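Local coordinates for quinoline 2-oxidoreductase large subunit (PDB 1T3Q), which carries the molybdenum-pterin cytosine dinucleotide cofactor of a xanthine dehydrogenase family molybdenum hydroxylase that oxidises quinoline at carbon 2, at residues M91-F96 against V165-S170; E566-L571 against A603-A608; A628-S633 against L733-I738; A644-D649 against A751-A756. All coordinates share one frame; numbering follows the deposited sequence.

Contact 1: M91-F96 against V165-S170; sequences MQVEGF and VVSRTS. With SO4 (sulfate ion), chain K.
F96 brings CD1 and CE1 of its ring against S167 and V166, where the loop 91-96 meets strand 165-170. From CB, CG leaves anti to the backbone N (chi1 -175°). CD1 of F96 then reaches CB of S167 at 3.7 Å. The next ring atom, CE1, lies 3.9 Å from CG1 of V166, and CZ, at the tip, is a little farther from that same methyl. M91 CB sits over the centre of one ring face, 3.9 Å above the plane. At the base of the residue, F96 CA makes a CH...O contact of 3.5 Å with V166 O, 142° at the hydrogen. V166 and S167 form a classic beta bulge opposite A359. The loop closes in a type II turn from V93 to F96, with G95 at positive phi and F96 N bonded to V93 O. An alanine at F96 would probably leave V166 CG1 and M91 CB without their ring partner and open a gap beside the bulge. Farther along, E94 O accepts from two waters: one, 2.8 Å away, accepts from R168 N; the other, 2.7 Å away, bonds T169 OG1. R168 leads away, NE bridging to E356 and NH1 donating to O4 of a sulfate (3.3 Å), probably from the crystallisation liquor. Direct contact is thus largely apolar at the F96 end, while at the E94 end water carries the polar link.

Contact 2: E566-L571 against A603-A608; sequences ERVKQL and AEVVGA
A helix-helix crossing joins helix 549-576 to helix 602-611, with V568 and L571 meeting V605, V606 and A608. The short axes of 566-571 and 603-608 approach to 9.8 Å at 91°, a nearly perpendicular crossing that confines the contact to a compact patch. V605 is its centre: CG1, anti to the backbone N (chi1 -178°), touches V568 CG1 at 3.8 Å and V568 O at 3.7 Å. The same V605 methyl meets L571 CD2 at 3.9 Å, and the two side chains run antiparallel as they pass. L571 CD2 also reaches the backbone of the shorter helix, 3.4 Å from V605 O, and then A608 CB at 4.1 Å. The other branch of V568 looks to the next residue of the partner helix, CG2 lying 4.5 Å from V606 CG2, a looser approach. Around this patch, I491 of strand 486-491 touches both V568 and V606, while T615 and P617 pack on L571. The contacts between the segments are methyl to methyl and methyl to backbone, so the crossing probably rests mainly on the fit of its buried aliphatic side chains.

Contact 3: A628-S633 against L733-I738; sequences ATYDPS and LVPGGI
Y630 OH donates a hydrogen bond to L733 O, 2.7 Å long, which joins the chain beyond strand 625-629 to the loop before helix 744-761. CG of Y630 is anti to the backbone N (chi1 163°), sending the ring toward 733-738. The C=O...donor angle is 140° and the hydroxyl is tilted 24° from the carbonyl plane; the oxygen lies at the ring edge, in plane. A bridging water gives L733 O a second grip, donating to it at 3.0 Å and accepting from S633 N at 3.1 Å. Replacing Y630 by a phenylalanine would probably leave L733 O with only the water among these partners, and the ring without the bond that fixes its tip. The loop leads into the cofactor site: its I738 lines the pterin cytosine dinucleotide pocket, and the bond from G737 N to V734 O folds the intervening residues into a turn. Van der Waals contacts accompany the polar ones. V734 CG2 lies 3.5 Å from Y630 OH, the two side chains crossing at about a right angle. S633 OG meets L733 CD2 at 3.7 Å. V551 and A554 of helix 549-576 pack on V734 and P735.

Contact 4: A644-D649 against A751-A756; sequences AIVEID and AAVVAA
A644 and V646, two residues apart on strand 636-649, both turn CB toward helix 744-761 and meet A752, V753 and A756. A644 CB lies 4.0 Å from A752 CB and 3.9 Å from A752 O, with V753 CG2 slightly farther off. One helical turn on, A756 CB comes down to 3.5 Å from A644 O. The same methyl of A756 also meets V646 CG1 at 3.6 Å, so A756 touches both strand residues. With chi1 of V646 at -58°, CG1 lies anti to the carbonyl carbon and faces A756 CB. V646 CG1 is also 4.3 Å from V753 CG1, whereas V646 CG2 rests 3.6 Å from A756 C. Such small side chains are consistent with the close approach of the axes of segments 644-649 and 751-756, 7.4 Å at 43°. This is helix-on-sheet packing: strand 636-649 is an inner strand of a four-stranded mixed sheet, between strands 454-467 and 655-665, and the helix begins directly after E743 of the molybdenum pocket. The helical bond from A756 N to A752 O is in keeping with the one-turn spacing that brings both alanines to the strand. F660 of the adjoining strand 655-665 touches both A644 and V753, extending the apolar layer, and T690 and L691 of helix 672-692 reach V753. I645 points its CB away from the helix and packs on L456 and L458.

In the fold
Contact 1 closes along the chain before the others open, and contact 2 closes before contact 3. Contacts 3 and 4 interleave: strands 625-629 and 636-649 follow each other, and their partners come about a hundred residues later, in the loop before helix 744-761 and within that helix. Contacts 2 and 3 are neighbours, centres about 25 Å apart, linked by helix 549-576, which packs at both, and by the sheet holding strands 486-491 and 625-629. Contacts 2 and 4, centres about 58 Å apart on opposite sides of the chain's centre, are the most distant pair. None touches another: they join separate parts of the subunit, and of these contact 3 includes a residue of the pterin cytosine dinucleotide pocket.

Contact 1: M91-F96 against V165-S170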
loop_
_atom_site.group_PDB
_atom_site.type_symbol
_atom_site.label_atom_id
_atom_site.label_comp_id
_atom_site.label_asym_id
_atom_site.label_seq_id
_atom_site.Cartn_x
_atom_site.Cartn_y
_atom_site.Cartn_z
ATOM N N MET B 91 -13.027 -33.034 -10.674
ATOM C CA MET B 91 -14.425 -32.911 -10.288
ATOM C C MET B 91 -14.905 -34.225 -9.687
ATOM O O MET B 91 -14.453 -35.297 -10.093
ATOM C CB MET B 91 -15.288 -32.585 -11.513
ATOM C CG MET B 91 -15.292 -31.128 -11.941
ATOM S SD MET B 91 -16.361 -30.101 -10.909
ATOM C CE MET B 91 -15.500 -28.537 -11.005
ATOM N N GLN B 92 -15.828 -34.131 -8.735
ATOM C CA GLN B 92 -16.398 -35.303 -8.082
ATOM C C GLN B 92 -17.496 -35.830 -9.004
ATOM O O GLN B 92 -18.676 -35.838 -8.650
ATOM C CB GLN B 92 -16.994 -34.909 -6.725
ATOM N N VAL B 93 -17.091 -36.257 -10.194
ATOM C CA VAL B 93 -18.011 -36.772 -11.198
ATOM C C VAL B 93 -17.486 -38.103 -11.719
ATOM O O VAL B 93 -16.328 -38.206 -12.104
ATOM C CB VAL B 93 -18.142 -35.775 -12.374
ATOM C CG1 VAL B 93 -18.950 -36.390 -13.500
ATOM C CG2 VAL B 93 -18.802 -34.479 -11.886
ATOM N N GLU B 94 -18.344 -39.117 -11.731
ATOM C CA GLU B 94 -17.945 -40.442 -12.192
ATOM C C GLU B 94 -17.359 -40.440 -13.604
ATOM O O GLU B 94 -17.991 -39.973 -14.553
ATOM C CB GLU B 94 -19.138 -41.403 -12.141
ATOM C CG GLU B 94 -18.774 -42.841 -12.493
ATOM C CD GLU B 94 -19.985 -43.747 -12.613
ATOM O OE1 GLU B 94 -19.797 -44.965 -12.833
ATOM O OE2 GLU B 94 -21.126 -43.248 -12.493
ATOM N N GLY B 95 -16.146 -40.971 -13.733
ATOM C CA GLY B 95 -15.499 -41.040 -15.032
ATOM C C GLY B 95 -14.750 -39.786 -15.453
ATOM O O GLY B 95 -14.128 -39.760 -16.513
ATOM N N PHE B 96 -14.796 -38.746 -14.631
ATOM C CA PHE B 96 -14.114 -37.499 -14.967
ATOM C C PHE B 96 -12.604 -37.693 -14.964
ATOM O O PHE B 96 -12.053 -38.285 -14.039
ATOM C CB PHE B 96 -14.467 -36.399 -13.960
ATOM C CG PHE B 96 -13.899 -35.053 -14.316
ATOM C CD1 PHE B 96 -14.545 -34.236 -15.243
ATOM C CD2 PHE B 96 -12.706 -34.614 -13.751
ATOM C CE1 PHE B 96 -14.004 -32.994 -15.603
ATOM C CE2 PHE B 96 -12.158 -33.376 -14.104
ATOM C CZ PHE B 96 -12.812 -32.567 -15.032
ATOM N N VAL B 165 -11.808 -38.276 -24.279
ATOM C CA VAL B 165 -13.044 -37.974 -23.575
ATOM C C VAL B 165 -12.761 -37.657 -22.110
ATOM O O VAL B 165 -12.535 -38.554 -21.294
ATOM C CB VAL B 165 -14.053 -39.136 -23.672
ATOM C CG1 VAL B 165 -15.342 -38.768 -22.932
ATOM C CG2 VAL B 165 -14.355 -39.432 -25.143
ATOM N N VAL B 166 -12.760 -36.369 -21.785
ATOM C CA VAL B 166 -12.504 -35.917 -20.424
ATOM C C VAL B 166 -13.668 -36.264 -19.501
ATOM O O VAL B 166 -13.466 -36.625 -18.341
ATOM C CB VAL B 166 -12.256 -34.388 -20.392
ATOM C CG1 VAL B 166 -12.224 -33.885 -18.957
ATOM C CG2 VAL B 166 -10.940 -34.075 -21.092
ATOM N N SER B 167 -14.887 -36.153 -20.012
ATOM C CA SER B 167 -16.059 -36.474 -19.207
ATOM C C SER B 167 -17.248 -36.819 -20.075
ATOM O O SER B 167 -17.450 -36.241 -21.144
ATOM C CB SER B 167 -16.421 -35.311 -18.280
ATOM O OG SER B 167 -17.547 -35.638 -17.476
ATOM N N ARG B 168 -18.044 -37.765 -19.594
ATOM C CA ARG B 168 -19.214 -38.228 -20.315
ATOM C C ARG B 168 -20.286 -38.569 -19.293
ATOM O O ARG B 168 -20.117 -39.483 -18.486
ATOM C CB ARG B 168 -18.832 -39.468 -21.118
ATOM C CG ARG B 168 -19.896 -39.990 -22.036
ATOM C CD ARG B 168 -19.267 -40.987 -22.987
ATOM N NE ARG B 168 -19.965 -40.995 -24.261
ATOM C CZ ARG B 168 -19.368 -41.178 -25.429
ATOM N NH1 ARG B 168 -18.055 -41.371 -25.490
ATOM N NH2 ARG B 168 -20.087 -41.157 -26.536
ATOM N N THR B 169 -21.388 -37.833 -19.329
ATOM C CA THR B 169 -22.463 -38.055 -18.381
ATOM C C THR B 169 -23.829 -37.971 -19.040
ATOM O O THR B 169 -24.027 -37.243 -20.009
ATOM C CB THR B 169 -22.417 -37.011 -17.235
ATOM O OG1 THR B 169 -21.108 -36.993 -16.650
ATOM C CG2 THR B 169 -23.436 -37.353 -16.160
ATOM N N SER B 170 -24.770 -38.733 -18.498
ATOM C CA SER B 170 -26.135 -38.745 -18.988
ATOM C C SER B 170 -27.025 -38.900 -17.768
ATOM O O SER B 170 -27.041 -39.951 -17.132
ATOM C CB SER B 170 -26.351 -39.909 -19.953
ATOM O OG SER B 170 -27.709 -39.975 -20.345
HETATM S S SO4 K . -19.609 -41.551 -29.339
HETATM O O1 SO4 K . -20.422 -42.719 -28.945
HETATM O O2 SO4 K . -19.474 -41.514 -30.809
HETATM O O3 SO4 K . -20.272 -40.319 -28.884
HETATM O O4 SO4 K . -18.273 -41.646 -28.721
HETATM O O HOH W 1 -17.240 -38.357 -16.650
HETATM O O HOH W 2 -20.466 -39.038 -14.938
#

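Contact 2: E566-L571 against A603-A608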
loop_
_atom_site.group_PDB
_atom_site.type_symbol
_atom_site.label_atom_id
_atom_site.label_comp_id
_atom_site.label_asym_id
_atom_site.label_seq_id
_atom_site.Cartn_x
_atom_site.Cartn_y
_atom_site.Cartn_z
ATOM N N GLU B 566 -28.465 -7.404 16.706
ATOM C CA GLU B 566 -29.090 -7.980 17.893
ATOM C C GLU B 566 -28.470 -7.443 19.178
ATOM O O GLU B 566 -29.175 -7.191 20.144
ATOM C CB GLU B 566 -28.995 -9.510 17.869
ATOM C CG GLU B 566 -29.941 -10.146 16.868
ATOM C CD GLU B 566 -31.396 -9.857 17.201
ATOM O OE1 GLU B 566 -32.233 -9.830 16.271
ATOM O OE2 GLU B 566 -31.700 -9.659 18.399
ATOM N N ARG B 567 -27.154 -7.250 19.186
ATOM C CA ARG B 567 -26.496 -6.738 20.378
ATOM C C ARG B 567 -26.908 -5.292 20.632
ATOM O O ARG B 567 -27.005 -4.859 21.781
ATOM C CB ARG B 567 -24.978 -6.888 20.243
ATOM C CG ARG B 567 -24.565 -8.353 20.306
ATOM C CD ARG B 567 -23.118 -8.608 19.913
ATOM N NE ARG B 567 -22.863 -10.045 19.841
ATOM C CZ ARG B 567 -21.797 -10.591 19.265
ATOM N NH1 ARG B 567 -21.655 -11.909 19.245
ATOM N NH2 ARG B 567 -20.873 -9.823 18.703
ATOM N N VAL B 568 -27.170 -4.551 19.560
ATOM C CA VAL B 568 -27.607 -3.168 19.693
ATOM C C VAL B 568 -29.043 -3.177 20.248
ATOM O O VAL B 568 -29.396 -2.361 21.100
ATOM C CB VAL B 568 -27.569 -2.425 18.323
ATOM C CG1 VAL B 568 -28.304 -1.088 18.424
ATOM C CG2 VAL B 568 -26.115 -2.171 17.911
ATOM N N LYS B 569 -29.858 -4.118 19.778
ATOM C CA LYS B 569 -31.244 -4.229 20.242
ATOM C C LYS B 569 -31.291 -4.606 21.725
ATOM O O LYS B 569 -32.129 -4.105 22.475
ATOM C CB LYS B 569 -31.999 -5.270 19.408
ATOM C CG LYS B 569 -32.263 -4.824 17.968
ATOM C CD LYS B 569 -32.599 -5.994 17.047
ATOM C CE LYS B 569 -33.888 -6.698 17.451
ATOM N NZ LYS B 569 -34.210 -7.843 16.542
ATOM N N GLN B 570 -30.384 -5.484 22.143
ATOM C CA GLN B 570 -30.315 -5.914 23.534
ATOM C C GLN B 570 -29.967 -4.758 24.458
ATOM O O GLN B 570 -30.539 -4.617 25.537
ATOM C CB GLN B 570 -29.268 -7.016 23.699
ATOM C CG GLN B 570 -29.571 -8.258 22.898
ATOM C CD GLN B 570 -28.462 -9.284 22.972
ATOM O OE1 GLN B 570 -28.506 -10.302 22.290
ATOM N NE2 GLN B 570 -27.463 -9.019 23.800
ATOM N N LEU B 571 -29.013 -3.937 24.042
ATOM C CA LEU B 571 -28.604 -2.802 24.850
ATOM C C LEU B 571 -29.718 -1.761 24.876
ATOM O O LEU B 571 -30.015 -1.177 25.918
ATOM C CB LEU B 571 -27.325 -2.177 24.282
ATOM C CG LEU B 571 -26.807 -0.945 25.022
ATOM C CD1 LEU B 571 -26.569 -1.301 26.482
ATOM C CD2 LEU B 571 -25.512 -0.451 24.380
ATOM N N ALA B 603 -26.552 6.205 16.958
ATOM C CA ALA B 603 -25.227 6.606 17.431
ATOM C C ALA B 603 -25.121 6.628 18.954
ATOM O O ALA B 603 -24.061 6.341 19.510
ATOM C CB ALA B 603 -24.863 7.971 16.864
ATOM N N GLU B 604 -26.214 6.963 19.631
ATOM C CA GLU B 604 -26.188 7.012 21.088
ATOM C C GLU B 604 -26.115 5.615 21.704
ATOM O O GLU B 604 -25.400 5.405 22.682
ATOM C CB GLU B 604 -27.415 7.756 21.630
ATOM C CG GLU B 604 -27.412 7.895 23.150
ATOM C CD GLU B 604 -28.586 8.705 23.676
ATOM O OE1 GLU B 604 -28.694 8.858 24.912
ATOM O OE2 GLU B 604 -29.397 9.192 22.863
ATOM N N VAL B 605 -26.849 4.663 21.135
ATOM C CA VAL B 605 -26.826 3.297 21.653
ATOM C C VAL B 605 -25.440 2.708 21.401
ATOM O O VAL B 605 -24.827 2.124 22.290
ATOM C CB VAL B 605 -27.877 2.400 20.958
ATOM C CG1 VAL B 605 -27.845 0.995 21.565
ATOM C CG2 VAL B 605 -29.261 3.004 21.112
ATOM N N VAL B 606 -24.955 2.871 20.177
ATOM C CA VAL B 606 -23.639 2.367 19.807
ATOM C C VAL B 606 -22.584 3.009 20.697
ATOM O O VAL B 606 -21.674 2.334 21.174
ATOM C CB VAL B 606 -23.332 2.662 18.321
ATOM C CG1 VAL B 606 -21.877 2.296 17.989
ATOM C CG2 VAL B 606 -24.290 1.874 17.439
ATOM N N GLY B 607 -22.711 4.315 20.919
ATOM C CA GLY B 607 -21.760 5.012 21.768
ATOM C C GLY B 607 -21.671 4.349 23.131
ATOM O O GLY B 607 -20.577 4.128 23.663
ATOM N N ALA B 608 -22.827 4.015 23.695
ATOM C CA ALA B 608 -22.894 3.367 25.001
ATOM C C ALA B 608 -22.333 1.946 24.957
ATOM O O ALA B 608 -21.712 1.492 25.913
ATOM C CB ALA B 608 -24.350 3.343 25.503
#

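Contact 3: A628-S633 against L733-I738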
loop_
_atom_site.group_PDB
_atom_site.type_symbol
_atom_site.label_atom_id
_atom_site.label_comp_id
_atom_site.label_asym_id
_atom_site.label_seq_id
_atom_site.Cartn_x
_atom_site.Cartn_y
_atom_site.Cartn_z
ATOM N N ALA B 628 -19.882 -13.930 9.447
ATOM C CA ALA B 628 -20.762 -15.063 9.221
ATOM C C ALA B 628 -20.758 -15.488 7.766
ATOM O O ALA B 628 -20.727 -14.654 6.863
ATOM C CB ALA B 628 -22.190 -14.709 9.647
ATOM N N THR B 629 -20.781 -16.793 7.536
ATOM C CA THR B 629 -20.832 -17.288 6.180
ATOM C C THR B 629 -22.295 -17.539 5.841
ATOM O O THR B 629 -23.122 -17.750 6.738
ATOM C CB THR B 629 -20.050 -18.603 6.014
ATOM O OG1 THR B 629 -20.092 -19.000 4.638
ATOM C CG2 THR B 629 -20.667 -19.705 6.875
ATOM N N TYR B 630 -22.615 -17.511 4.552
ATOM C CA TYR B 630 -23.978 -17.750 4.100
ATOM C C TYR B 630 -23.979 -18.616 2.854
ATOM O O TYR B 630 -23.095 -18.511 2.000
ATOM C CB TYR B 630 -24.695 -16.419 3.830
ATOM C CG TYR B 630 -25.955 -16.536 2.993
ATOM C CD1 TYR B 630 -25.901 -16.409 1.608
ATOM C CD2 TYR B 630 -27.203 -16.741 3.589
ATOM C CE1 TYR B 630 -27.051 -16.474 0.830
ATOM C CE2 TYR B 630 -28.365 -16.809 2.818
ATOM C CZ TYR B 630 -28.278 -16.670 1.438
ATOM O OH TYR B 630 -29.414 -16.695 0.667
ATOM N N ASP B 631 -24.987 -19.475 2.762
ATOM C CA ASP B 631 -25.136 -20.392 1.644
ATOM C C ASP B 631 -26.638 -20.667 1.556
ATOM O O ASP B 631 -27.233 -21.157 2.507
ATOM C CB ASP B 631 -24.346 -21.672 1.961
ATOM C CG ASP B 631 -24.218 -22.609 0.772
ATOM O OD1 ASP B 631 -24.398 -22.161 -0.380
ATOM O OD2 ASP B 631 -23.915 -23.801 0.998
ATOM N N PRO B 632 -27.279 -20.317 0.430
ATOM C CA PRO B 632 -28.720 -20.576 0.333
ATOM C C PRO B 632 -29.094 -22.032 0.591
ATOM O O PRO B 632 -28.338 -22.945 0.265
ATOM C CB PRO B 632 -29.071 -20.104 -1.080
ATOM C CG PRO B 632 -27.750 -20.075 -1.800
ATOM C CD PRO B 632 -26.790 -19.612 -0.763
ATOM N N SER B 633 -30.269 -22.235 1.175
ATOM C CA SER B 633 -30.746 -23.572 1.512
ATOM C C SER B 633 -31.298 -24.341 0.320
ATOM O O SER B 633 -31.574 -25.539 0.419
ATOM C CB SER B 633 -31.823 -23.468 2.590
ATOM O OG SER B 633 -32.907 -22.682 2.132
ATOM N N LEU B 733 -35.543 -17.251 0.349
ATOM C CA LEU B 733 -34.269 -17.794 0.814
ATOM C C LEU B 733 -33.126 -16.785 0.878
ATOM O O LEU B 733 -32.008 -17.134 1.252
ATOM C CB LEU B 733 -33.854 -18.943 -0.100
ATOM C CG LEU B 733 -34.970 -19.925 -0.461
ATOM C CD1 LEU B 733 -34.397 -21.026 -1.334
ATOM C CD2 LEU B 733 -35.577 -20.512 0.813
ATOM N N VAL B 734 -33.407 -15.540 0.515
ATOM C CA VAL B 734 -32.385 -14.501 0.508
ATOM C C VAL B 734 -32.945 -13.243 1.169
ATOM O O VAL B 734 -34.098 -12.883 0.939
ATOM C CB VAL B 734 -31.983 -14.170 -0.950
ATOM C CG1 VAL B 734 -30.805 -13.211 -0.973
ATOM C CG2 VAL B 734 -31.651 -15.460 -1.707
ATOM N N PRO B 735 -32.149 -12.569 2.017
ATOM C CA PRO B 735 -32.693 -11.361 2.642
ATOM C C PRO B 735 -33.168 -10.352 1.605
ATOM O O PRO B 735 -32.559 -10.196 0.549
ATOM C CB PRO B 735 -31.532 -10.839 3.505
ATOM C CG PRO B 735 -30.326 -11.637 3.076
ATOM C CD PRO B 735 -30.873 -12.961 2.637
ATOM N N GLY B 736 -34.281 -9.689 1.903
ATOM C CA GLY B 736 -34.826 -8.707 0.986
ATOM C C GLY B 736 -35.484 -9.310 -0.242
ATOM O O GLY B 736 -36.007 -8.577 -1.075
ATOM N N GLY B 737 -35.458 -10.638 -0.364
ATOM C CA GLY B 737 -36.071 -11.295 -1.511
ATOM C C GLY B 737 -35.231 -11.231 -2.775
ATOM O O GLY B 737 -35.692 -11.564 -3.869
ATOM N N ILE B 738 -33.983 -10.814 -2.610
ATOM C CA ILE B 738 -33.026 -10.672 -3.706
ATOM C C ILE B 738 -32.643 -11.955 -4.454
ATOM O O ILE B 738 -32.380 -12.985 -3.838
ATOM C CB ILE B 738 -31.720 -10.032 -3.168
ATOM C CG1 ILE B 738 -31.996 -8.594 -2.714
ATOM C CG2 ILE B 738 -30.617 -10.087 -4.230
ATOM C CD1 ILE B 738 -30.937 -8.032 -1.779
HETATM O O HOH W 3 -31.282 -19.725 2.678
#

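Contact 4: A644-D649 against A751-A756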
loop_
_atom_site.group_PDB
_atom_site.type_symbol
_atom_site.label_atom_id
_atom_site.label_comp_id
_atom_site.label_asym_id
_atom_site.label_seq_id
_atom_site.Cartn_x
_atom_site.Cartn_y
_atom_site.Cartn_z
ATOM N N ALA B 644 -35.964 -10.274 -29.933
ATOM C CA ALA B 644 -35.123 -9.470 -30.795
ATOM C C ALA B 644 -35.715 -9.411 -32.187
ATOM O O ALA B 644 -36.334 -10.366 -32.657
ATOM C CB ALA B 644 -33.714 -10.059 -30.856
ATOM N N ILE B 645 -35.541 -8.266 -32.834
ATOM C CA ILE B 645 -36.005 -8.089 -34.196
ATOM C C ILE B 645 -34.754 -7.795 -35.008
ATOM O O ILE B 645 -33.984 -6.897 -34.669
ATOM C CB ILE B 645 -36.993 -6.913 -34.325
ATOM C CG1 ILE B 645 -38.305 -7.262 -33.612
ATOM C CG2 ILE B 645 -37.254 -6.618 -35.797
ATOM C CD1 ILE B 645 -39.359 -6.166 -33.667
ATOM N N VAL B 646 -34.538 -8.579 -36.059
ATOM C CA VAL B 646 -33.374 -8.402 -36.910
ATOM C C VAL B 646 -33.813 -8.143 -38.338
ATOM O O VAL B 646 -34.877 -8.595 -38.768
ATOM C CB VAL B 646 -32.451 -9.653 -36.914
ATOM C CG1 VAL B 646 -31.997 -9.977 -35.500
ATOM C CG2 VAL B 646 -33.171 -10.832 -37.541
ATOM N N GLU B 647 -32.992 -7.396 -39.062
ATOM C CA GLU B 647 -33.268 -7.086 -40.455
ATOM C C GLU B 647 -32.079 -7.562 -41.271
ATOM O O GLU B 647 -30.942 -7.181 -40.998
ATOM C CB GLU B 647 -33.448 -5.579 -40.654
ATOM C CG GLU B 647 -33.523 -5.175 -42.121
ATOM C CD GLU B 647 -33.472 -3.670 -42.316
ATOM O OE1 GLU B 647 -34.496 -3.001 -42.074
ATOM O OE2 GLU B 647 -32.398 -3.159 -42.703
ATOM N N ILE B 648 -32.346 -8.401 -42.264
ATOM C CA ILE B 648 -31.300 -8.929 -43.124
ATOM C C ILE B 648 -31.490 -8.402 -44.545
ATOM O O ILE B 648 -32.579 -8.498 -45.101
ATOM C CB ILE B 648 -31.347 -10.468 -43.172
ATOM C CG1 ILE B 648 -31.162 -11.042 -41.766
ATOM C CG2 ILE B 648 -30.275 -10.990 -44.113
ATOM C CD1 ILE B 648 -31.369 -12.543 -41.693
ATOM N N ASP B 649 -30.431 -7.841 -45.123
ATOM C CA ASP B 649 -30.495 -7.318 -46.487
ATOM C C ASP B 649 -30.429 -8.506 -47.447
ATOM O O ASP B 649 -29.479 -9.282 -47.407
ATOM C CB ASP B 649 -29.315 -6.379 -46.752
ATOM C CG ASP B 649 -29.434 -5.658 -48.077
ATOM O OD1 ASP B 649 -30.178 -4.660 -48.146
ATOM O OD2 ASP B 649 -28.795 -6.094 -49.054
ATOM N N ALA B 751 -30.192 -16.504 -27.765
ATOM C CA ALA B 751 -31.238 -17.338 -28.334
ATOM C C ALA B 751 -32.235 -16.480 -29.105
ATOM O O ALA B 751 -32.696 -16.864 -30.174
ATOM C CB ALA B 751 -31.946 -18.119 -27.225
ATOM N N ALA B 752 -32.556 -15.311 -28.560
ATOM C CA ALA B 752 -33.494 -14.401 -29.213
ATOM C C ALA B 752 -32.992 -13.972 -30.590
ATOM O O ALA B 752 -33.772 -13.901 -31.541
ATOM C CB ALA B 752 -33.732 -13.168 -28.332
ATOM N N VAL B 753 -31.696 -13.685 -30.698
ATOM C CA VAL B 753 -31.125 -13.265 -31.975
ATOM C C VAL B 753 -31.102 -14.406 -32.991
ATOM O O VAL B 753 -31.489 -14.223 -34.149
ATOM C CB VAL B 753 -29.686 -12.717 -31.814
ATOM C CG1 VAL B 753 -29.146 -12.279 -33.177
ATOM C CG2 VAL B 753 -29.673 -11.540 -30.844
ATOM N N VAL B 754 -30.642 -15.581 -32.569
ATOM C CA VAL B 754 -30.607 -16.721 -33.477
ATOM C C VAL B 754 -32.030 -17.033 -33.932
ATOM O O VAL B 754 -32.275 -17.284 -35.119
ATOM C CB VAL B 754 -30.006 -17.974 -32.795
ATOM C CG1 VAL B 754 -30.140 -19.183 -33.716
ATOM C CG2 VAL B 754 -28.536 -17.730 -32.480
ATOM N N ALA B 755 -32.973 -17.012 -32.990
ATOM C CA ALA B 755 -34.367 -17.277 -33.333
ATOM C C ALA B 755 -34.857 -16.223 -34.326
ATOM O O ALA B 755 -35.600 -16.535 -35.247
ATOM C CB ALA B 755 -35.243 -17.261 -32.074
ATOM N N ALA B 756 -34.423 -14.980 -34.140
ATOM C CA ALA B 756 -34.834 -13.894 -35.031
ATOM C C ALA B 756 -34.347 -14.109 -36.460
ATOM O O ALA B 756 -35.101 -13.940 -37.414
ATOM C CB ALA B 756 -34.326 -12.557 -34.497
#